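Local coordinates for protein serine-threonine phosphatase 2C (Toxoplasma gondii, PDB 2I44) that binds calcium ions and, as its PP2C family membership suggests, probably removes phosphate from serine and threonine residues of proteins, at residues G148-G153 against R250-T255; I160-E165 against P256-M261. All coordinates share one frame; numbering follows the deposited sequence.

Interaction 1 (G148-G153 against R250-T255); sequences GFVAVG and RVVRVT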
ATOM      1  N   GLY A 148      -2.228  -1.080 -19.931  1.00 24.84           N
ATOM      2  CA  GLY A 148      -2.581  -2.471 -19.705  1.00 26.27           C
ATOM      3  C   GLY A 148      -1.794  -3.234 -18.658  1.00 27.38           C
ATOM      4  O   GLY A 148      -2.055  -4.414 -18.436  1.00 27.98           O
ATOM      5  N   PHE A 149      -0.835  -2.578 -18.015  1.00 26.57           N
ATOM      6  CA  PHE A 149      -0.040  -3.232 -16.985  1.00 25.37           C
ATOM      7  C   PHE A 149      -0.234  -2.559 -15.639  1.00 24.21           C
ATOM      8  O   PHE A 149      -0.414  -1.342 -15.560  1.00 24.51           O
ATOM      9  CB  PHE A 149       1.448  -3.187 -17.337  1.00 25.83           C
ATOM     10  CG  PHE A 149       1.836  -4.105 -18.459  1.00 28.90           C
ATOM     11  CD1 PHE A 149       1.903  -5.480 -18.257  1.00 28.75           C
ATOM     12  CD2 PHE A 149       2.119  -3.598 -19.723  1.00 30.94           C
ATOM     13  CE1 PHE A 149       2.244  -6.339 -19.300  1.00 31.26           C
ATOM     14  CE2 PHE A 149       2.461  -4.444 -20.778  1.00 31.60           C
ATOM     15  CZ  PHE A 149       2.523  -5.821 -20.567  1.00 31.51           C
ATOM     16  N   VAL A 150      -0.211  -3.360 -14.581  1.00 21.90           N
ATOM     17  CA  VAL A 150      -0.337  -2.832 -13.238  1.00 21.44           C
ATOM     18  C   VAL A 150       0.884  -3.289 -12.461  1.00 20.38           C
ATOM     19  O   VAL A 150       1.095  -4.487 -12.264  1.00 16.40           O
ATOM     20  CB  VAL A 150      -1.608  -3.329 -12.529  1.00 23.06           C
ATOM     21  CG1 VAL A 150      -1.638  -2.810 -11.094  1.00 21.86           C
ATOM     22  CG2 VAL A 150      -2.828  -2.839 -13.276  1.00 22.24           C
ATOM     23  N   ALA A 151       1.696  -2.319 -12.057  1.00 17.39           N
ATOM     24  CA  ALA A 151       2.897  -2.590 -11.290  1.00 16.86           C
ATOM     25  C   ALA A 151       2.546  -2.457  -9.814  1.00 16.48           C
ATOM     26  O   ALA A 151       2.389  -1.345  -9.305  1.00 18.10           O
ATOM     27  CB  ALA A 151       3.989  -1.592 -11.665  1.00 16.23           C
ATOM     28  N   VAL A 152       2.413  -3.593  -9.139  1.00 14.56           N
ATOM     29  CA  VAL A 152       2.081  -3.609  -7.724  1.00 14.09           C
ATOM     30  C   VAL A 152       3.335  -3.580  -6.853  1.00 13.15           C
ATOM     31  O   VAL A 152       4.291  -4.326  -7.081  1.00 12.29           O
ATOM     32  CB  VAL A 152       1.261  -4.877  -7.346  1.00 15.22           C
ATOM     33  CG1 VAL A 152       1.017  -4.913  -5.850  1.00 16.99           C
ATOM     34  CG2 VAL A 152      -0.066  -4.885  -8.079  1.00 14.55           C
ATOM     35  N   GLY A 153       3.320  -2.708  -5.856  1.00 12.69           N
ATOM     36  CA  GLY A 153       4.435  -2.613  -4.937  1.00 11.70           C
ATOM     37  C   GLY A 153       3.877  -2.494  -3.534  1.00 12.47           C
ATOM     38  O   GLY A 153       2.745  -2.030  -3.357  1.00 14.41           O
ATOM     39  N   ARG A 250       5.411  -6.668  -8.252  1.00 18.61           N
ATOM     40  CA  ARG A 250       4.769  -7.637  -9.134  1.00 19.49           C
ATOM     41  C   ARG A 250       4.003  -6.920 -10.246  1.00 20.14           C
ATOM     42  O   ARG A 250       3.143  -6.078  -9.978  1.00 19.07           O
ATOM     43  CB  ARG A 250       3.807  -8.520  -8.328  1.00 19.63           C
ATOM     44  CG  ARG A 250       2.990  -9.510  -9.157  1.00 24.26           C
ATOM     45  CD  ARG A 250       2.091 -10.381  -8.272  1.00 28.63           C
ATOM     46  NE  ARG A 250       1.296 -11.333  -9.047  1.00 31.74           N
ATOM     47  CZ  ARG A 250       0.413 -12.183  -8.522  1.00 33.64           C
ATOM     48  NH1 ARG A 250       0.201 -12.207  -7.214  1.00 33.89           N
ATOM     49  NH2 ARG A 250      -0.263 -13.013  -9.309  1.00 33.80           N
ATOM     50  N   VAL A 251       4.330  -7.247 -11.494  1.00 20.22           N
ATOM     51  CA  VAL A 251       3.659  -6.645 -12.634  1.00 19.47           C
ATOM     52  C   VAL A 251       2.667  -7.645 -13.230  1.00 20.27           C
ATOM     53  O   VAL A 251       3.039  -8.745 -13.631  1.00 18.79           O
ATOM     54  CB  VAL A 251       4.661  -6.224 -13.740  1.00 21.11           C
ATOM     55  CG1 VAL A 251       3.906  -5.610 -14.915  1.00 20.83           C
ATOM     56  CG2 VAL A 251       5.675  -5.229 -13.187  1.00 20.18           C
ATOM     57  N   VAL A 252       1.402  -7.253 -13.279  1.00 19.75           N
ATOM     58  CA  VAL A 252       0.361  -8.108 -13.819  1.00 22.52           C
ATOM     59  C   VAL A 252      -0.271  -7.471 -15.051  1.00 23.85           C
ATOM     60  O   VAL A 252      -0.442  -6.251 -15.108  1.00 24.27           O
ATOM     61  CB  VAL A 252      -0.738  -8.373 -12.750  1.00 22.62           C
ATOM     62  CG1 VAL A 252      -1.087  -7.082 -12.036  1.00 25.40           C
ATOM     63  CG2 VAL A 252      -1.985  -8.959 -13.399  1.00 23.83           C
ATOM     64  N   ARG A 253      -0.589  -8.293 -16.048  1.00 24.08           N
ATOM     65  CA  ARG A 253      -1.241  -7.796 -17.257  1.00 25.30           C
ATOM     66  C   ARG A 253      -2.728  -7.681 -16.963  1.00 25.21           C
ATOM     67  O   ARG A 253      -3.334  -8.625 -16.455  1.00 27.06           O
ATOM     68  CB  ARG A 253      -1.082  -8.771 -18.419  1.00 27.90           C
ATOM     69  CG  ARG A 253       0.315  -8.967 -18.940  1.00 31.10           C
ATOM     70  CD  ARG A 253       0.308 -10.063 -20.008  1.00 35.35           C
ATOM     71  NE  ARG A 253       1.642 -10.313 -20.552  1.00 41.43           N
ATOM     72  CZ  ARG A 253       2.214  -9.587 -21.510  1.00 42.39           C
ATOM     73  NH1 ARG A 253       1.568  -8.557 -22.048  1.00 42.04           N
ATOM     74  NH2 ARG A 253       3.439  -9.885 -21.925  1.00 44.52           N
ATOM     75  N   VAL A 254      -3.320  -6.533 -17.262  1.00 24.17           N
ATOM     76  CA  VAL A 254      -4.745  -6.377 -17.042  1.00 23.77           C
ATOM     77  C   VAL A 254      -5.429  -7.039 -18.237  1.00 25.45           C
ATOM     78  O   VAL A 254      -5.340  -6.547 -19.360  1.00 25.80           O
ATOM     79  CB  VAL A 254      -5.152  -4.899 -16.994  1.00 23.92           C
ATOM     80  CG1 VAL A 254      -6.644  -4.781 -16.726  1.00 22.66           C
ATOM     81  CG2 VAL A 254      -4.348  -4.170 -15.920  1.00 23.04           C
ATOM     82  N   THR A 255      -6.093  -8.166 -18.005  1.00 25.61           N
ATOM     83  CA  THR A 255      -6.775  -8.867 -19.086  1.00 24.66           C
ATOM     84  C   THR A 255      -8.258  -8.512 -19.107  1.00 24.88           C
ATOM     85  O   THR A 255      -8.774  -7.894 -18.175  1.00 22.66           O
ATOM     86  CB  THR A 255      -6.659 -10.388 -18.918  1.00 24.59           C
ATOM     87  OG1 THR A 255      -7.522 -10.814 -17.855  1.00 23.81           O
ATOM     88  CG2 THR A 255      -5.219 -10.777 -18.599  1.00 24.88           C
TER
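Phe149 and Arg253 meet because both set CG anti to the carbonyl carbon (chi1 -73° and -66°), after which the two side chains run side by side in the same direction. The arginine chain is extended from CG to NE and follows the ring: Arg253 CG lies 3.3 Å from Phe149 CE1, and Arg253 NH1 is 3.3 Å from Phe149 CZ. Ring and guanidinium planes are 54° apart, so this is not a parallel stack; Phe149 CE1 sits above one guanidinium face, offset toward its rim. Val251 CG1 approaches Phe149 CD1 at 3.9 Å. The backbones form an antiparallel pair, the outer edge of one of the two sheets in the PP2C beta sandwich. Val150 and Val252 make a hydrogen-bonded pair with both N-H to O bonds present, as do Val152 and Arg250, while Phe149 with Arg253 and Ala151 with Val251 are non-hydrogen-bonded pairs. Beyond the last bridge Val254 N still donates to Gly148 O at 2.7 Å. On the side bearing Phe149 and Ala151 lies helix 98-130, with Leu105, Pro106 and Leu109 against the Phe149 side chain. The opposite face carries Val150, Val152 and Val252 toward the second sheet; there Val150 CG2 and Val254 CG2 press together at 3.3 Å, closer than usual van der Waals contact.

Interaction 2 (I160-E165 against P256-M261); sequences IAMGVE and PQHRVM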
ATOM      1  N   ILE A 160      -3.471  -5.791  -1.326  1.00 12.78           N
ATOM      2  CA  ILE A 160      -4.206  -5.530  -2.558  1.00 15.13           C
ATOM      3  C   ILE A 160      -4.873  -6.839  -2.976  1.00 13.49           C
ATOM      4  O   ILE A 160      -4.201  -7.858  -3.118  1.00 15.37           O
ATOM      5  CB  ILE A 160      -3.278  -5.066  -3.707  1.00 15.22           C
ATOM      6  CG1 ILE A 160      -2.587  -3.754  -3.326  1.00 16.04           C
ATOM      7  CG2 ILE A 160      -4.092  -4.879  -4.990  1.00 13.01           C
ATOM      8  CD1 ILE A 160      -1.729  -3.169  -4.443  1.00 15.55           C
ATOM      9  N   ALA A 161      -6.188  -6.814  -3.152  1.00 13.65           N
ATOM     10  CA  ALA A 161      -6.922  -8.007  -3.573  1.00 13.79           C
ATOM     11  C   ALA A 161      -7.344  -7.821  -5.029  1.00 15.65           C
ATOM     12  O   ALA A 161      -7.544  -6.691  -5.490  1.00 14.12           O
ATOM     13  CB  ALA A 161      -8.143  -8.223  -2.692  1.00 15.02           C
HETATM   14  N   MSE A 162      -7.477  -8.923  -5.753  1.00 16.61           N
HETATM   15  CA  MSE A 162      -7.837  -8.843  -7.161  1.00 20.27           C
HETATM   16  C   MSE A 162      -8.934  -9.828  -7.544  1.00 20.34           C
HETATM   17  O   MSE A 162      -8.867 -11.013  -7.215  1.00 22.90           O
HETATM   18  CB  MSE A 162      -6.596  -9.098  -8.023  1.00 22.39           C
HETATM   19  CG  MSE A 162      -6.788  -8.816  -9.510  1.00 26.93           C
HETATM   20 SE   MSE A 162      -6.674  -6.931  -9.922  1.00 38.15          SE
HETATM   21  CE  MSE A 162      -4.837  -6.908 -10.557  1.00 24.58           C
ATOM     22  N   GLY A 163      -9.947  -9.325  -8.236  1.00 20.33           N
ATOM     23  CA  GLY A 163     -11.039 -10.170  -8.679  1.00 21.59           C
ATOM     24  C   GLY A 163     -10.938 -10.372 -10.179  1.00 22.87           C
ATOM     25  O   GLY A 163     -10.963  -9.406 -10.941  1.00 24.76           O
ATOM     26  N   VAL A 164     -10.804 -11.626 -10.605  1.00 22.31           N
ATOM     27  CA  VAL A 164     -10.690 -11.955 -12.020  1.00 21.27           C
ATOM     28  C   VAL A 164     -11.725 -13.031 -12.359  1.00 22.98           C
ATOM     29  O   VAL A 164     -11.771 -14.083 -11.722  1.00 21.07           O
ATOM     30  CB  VAL A 164      -9.271 -12.477 -12.352  1.00 20.97           C
ATOM     31  CG1 VAL A 164      -9.145 -12.770 -13.847  1.00 22.25           C
ATOM     32  CG2 VAL A 164      -8.228 -11.452 -11.925  1.00 21.37           C
ATOM     33  N   GLU A 165     -12.556 -12.758 -13.360  1.00 24.38           N
ATOM     34  CA  GLU A 165     -13.594 -13.699 -13.771  1.00 26.96           C
ATOM     35  C   GLU A 165     -13.026 -14.861 -14.589  1.00 26.63           C
ATOM     36  O   GLU A 165     -12.179 -14.663 -15.464  1.00 27.24           O
ATOM     37  CB  GLU A 165     -14.659 -12.958 -14.586  1.00 29.52           C
ATOM     38  CG  GLU A 165     -15.906 -13.759 -14.903  1.00 36.51           C
ATOM     39  CD  GLU A 165     -16.892 -12.966 -15.754  1.00 41.72           C
ATOM     40  OE1 GLU A 165     -17.208 -11.810 -15.383  1.00 44.63           O
ATOM     41  OE2 GLU A 165     -17.350 -13.493 -16.793  1.00 44.39           O
ATOM     42  N   PRO A 256      -8.968  -8.902 -20.176  1.00 24.01           N
ATOM     43  CA  PRO A 256     -10.399  -8.606 -20.277  1.00 26.56           C
ATOM     44  C   PRO A 256     -11.193  -9.140 -19.084  1.00 25.60           C
ATOM     45  O   PRO A 256     -12.237  -8.595 -18.733  1.00 26.74           O
ATOM     46  CB  PRO A 256     -10.799  -9.288 -21.584  1.00 26.64           C
ATOM     47  CG  PRO A 256      -9.557  -9.138 -22.417  1.00 27.28           C
ATOM     48  CD  PRO A 256      -8.466  -9.501 -21.427  1.00 26.34           C
ATOM     49  N   GLN A 257     -10.688 -10.205 -18.466  1.00 26.43           N
ATOM     50  CA  GLN A 257     -11.354 -10.822 -17.320  1.00 27.02           C
ATOM     51  C   GLN A 257     -11.109 -10.109 -15.996  1.00 26.45           C
ATOM     52  O   GLN A 257     -11.836 -10.337 -15.023  1.00 25.56           O
ATOM     53  CB  GLN A 257     -10.933 -12.290 -17.186  1.00 28.16           C
ATOM     54  CG  GLN A 257     -11.394 -13.187 -18.327  1.00 31.79           C
ATOM     55  CD  GLN A 257     -10.746 -12.837 -19.654  1.00 32.05           C
ATOM     56  OE1 GLN A 257      -9.519 -12.830 -19.782  1.00 33.37           O
ATOM     57  NE2 GLN A 257     -11.569 -12.549 -20.651  1.00 31.38           N
ATOM     58  N   HIS A 258     -10.084  -9.263 -15.937  1.00 26.55           N
ATOM     59  CA  HIS A 258      -9.808  -8.534 -14.703  1.00 26.42           C
ATOM     60  C   HIS A 258     -10.962  -7.576 -14.416  1.00 26.48           C
ATOM     61  O   HIS A 258     -11.257  -6.676 -15.207  1.00 27.16           O
ATOM     62  CB  HIS A 258      -8.468  -7.805 -14.816  1.00 27.01           C
ATOM     63  CG  HIS A 258      -7.289  -8.709 -14.628  1.00 27.19           C
ATOM     64  ND1 HIS A 258      -6.563  -8.752 -13.456  1.00 29.37           N
ATOM     65  CD2 HIS A 258      -6.772  -9.673 -15.423  1.00 27.31           C
ATOM     66  CE1 HIS A 258      -5.652  -9.706 -13.536  1.00 26.41           C
ATOM     67  NE2 HIS A 258      -5.759 -10.281 -14.720  1.00 29.88           N
ATOM     68  N   ARG A 259     -11.616  -7.783 -13.277  1.00 24.86           N
ATOM     69  CA  ARG A 259     -12.781  -6.992 -12.905  1.00 23.30           C
ATOM     70  C   ARG A 259     -12.575  -5.921 -11.847  1.00 23.21           C
ATOM     71  O   ARG A 259     -13.079  -4.805 -11.980  1.00 20.47           O
ATOM     72  CB  ARG A 259     -13.895  -7.926 -12.429  1.00 25.63           C
ATOM     73  CG  ARG A 259     -14.397  -8.888 -13.482  1.00 29.00           C
ATOM     74  CD  ARG A 259     -15.473  -8.253 -14.349  1.00 30.05           C
ATOM     75  NE  ARG A 259     -15.850  -9.134 -15.452  1.00 34.02           N
ATOM     76  CZ  ARG A 259     -15.107  -9.345 -16.537  1.00 35.42           C
ATOM     77  NH1 ARG A 259     -13.936  -8.729 -16.676  1.00 35.40           N
ATOM     78  NH2 ARG A 259     -15.530 -10.182 -17.479  1.00 33.69           N
ATOM     79  N   VAL A 260     -11.848  -6.246 -10.788  1.00 20.26           N
ATOM     80  CA  VAL A 260     -11.675  -5.265  -9.735  1.00 20.49           C
ATOM     81  C   VAL A 260     -10.413  -5.449  -8.901  1.00 20.57           C
ATOM     82  O   VAL A 260      -9.959  -6.564  -8.660  1.00 19.28           O
ATOM     83  CB  VAL A 260     -12.914  -5.276  -8.810  1.00 20.83           C
ATOM     84  CG1 VAL A 260     -13.130  -6.682  -8.257  1.00 21.24           C
ATOM     85  CG2 VAL A 260     -12.754  -4.264  -7.688  1.00 20.94           C
HETATM   86  N   MSE A 261      -9.840  -4.328  -8.487  1.00 20.53           N
HETATM   87  CA  MSE A 261      -8.650  -4.325  -7.655  1.00 20.23           C
HETATM   88  C   MSE A 261      -9.044  -3.555  -6.405  1.00 20.03           C
HETATM   89  O   MSE A 261      -9.730  -2.532  -6.491  1.00 20.96           O
HETATM   90  CB  MSE A 261      -7.493  -3.635  -8.387  1.00 21.71           C
HETATM   91  CG  MSE A 261      -6.204  -3.528  -7.582  1.00 24.54           C
HETATM   92 SE   MSE A 261      -4.742  -2.782  -8.634  1.00 37.87          SE
HETATM   93  CE  MSE A 261      -3.701  -4.390  -8.856  1.00 26.50           C
TER
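Val164 CG2 sits over one face of the His258 ring, 3.6 Å from its centroid and 20° off the normal, while the selenium of Met162 (selenomethionine) lies at the ring edge. Packing is tight on this side: Met162 is bent at chi2 and chi3, and its CE comes to 3.2 Å from Met261 CE, shorter than normal contact. Ile160 CG2 adds to the cluster against Met261 CG, and Phe320 of strand 313-320 also packs on Met162, His258 and Met261. Between the antiparallel strands the register slips by one residue, a classic beta bulge in which Arg259 N and Val260 N both donate to Gly163 O, at 2.9 and 3.3 Å. The solvent end is looser. There the exposed Glu165 reaches Arg259 across the strands, OE1 lying 3.0 Å from NE, but both bonds from NE and NH2 to OE1 are weak and bent, and the carboxylate and guanidinium planes are 79° apart. A straighter bond, 159°, runs from Arg259 NH1 to Pro256 O within its own segment. Arg259 thus joins the turn before its strand to Glu165, and the poor angles imply that this salt bridge probably relies more on charge attraction than on directional hydrogen bonding.

In the fold
From the N terminus the chain runs through strand 149-155 and directly on to strand 159-166, then makes a long excursion before returning as strand 248-253 and, directly after it, strand 258-264. Interaction 1 closes a loop of 96 intervening residues and interaction 2 one of 90. Because their segments alternate, the two loops cross rather than nest. Each successive pair of strands steps from one sheet of the PP2C sandwich to the other: interaction 1 lies within one sheet and interaction 2 within the other, and the two short connections tie the sheets together. The contact centres lie about 11 Å apart, and the sheets touch between them: Val150 CG1 meets Met261 CE at 3.4 Å, and Val152 CG1 meets Ile160 CD1 at 3.5 Å.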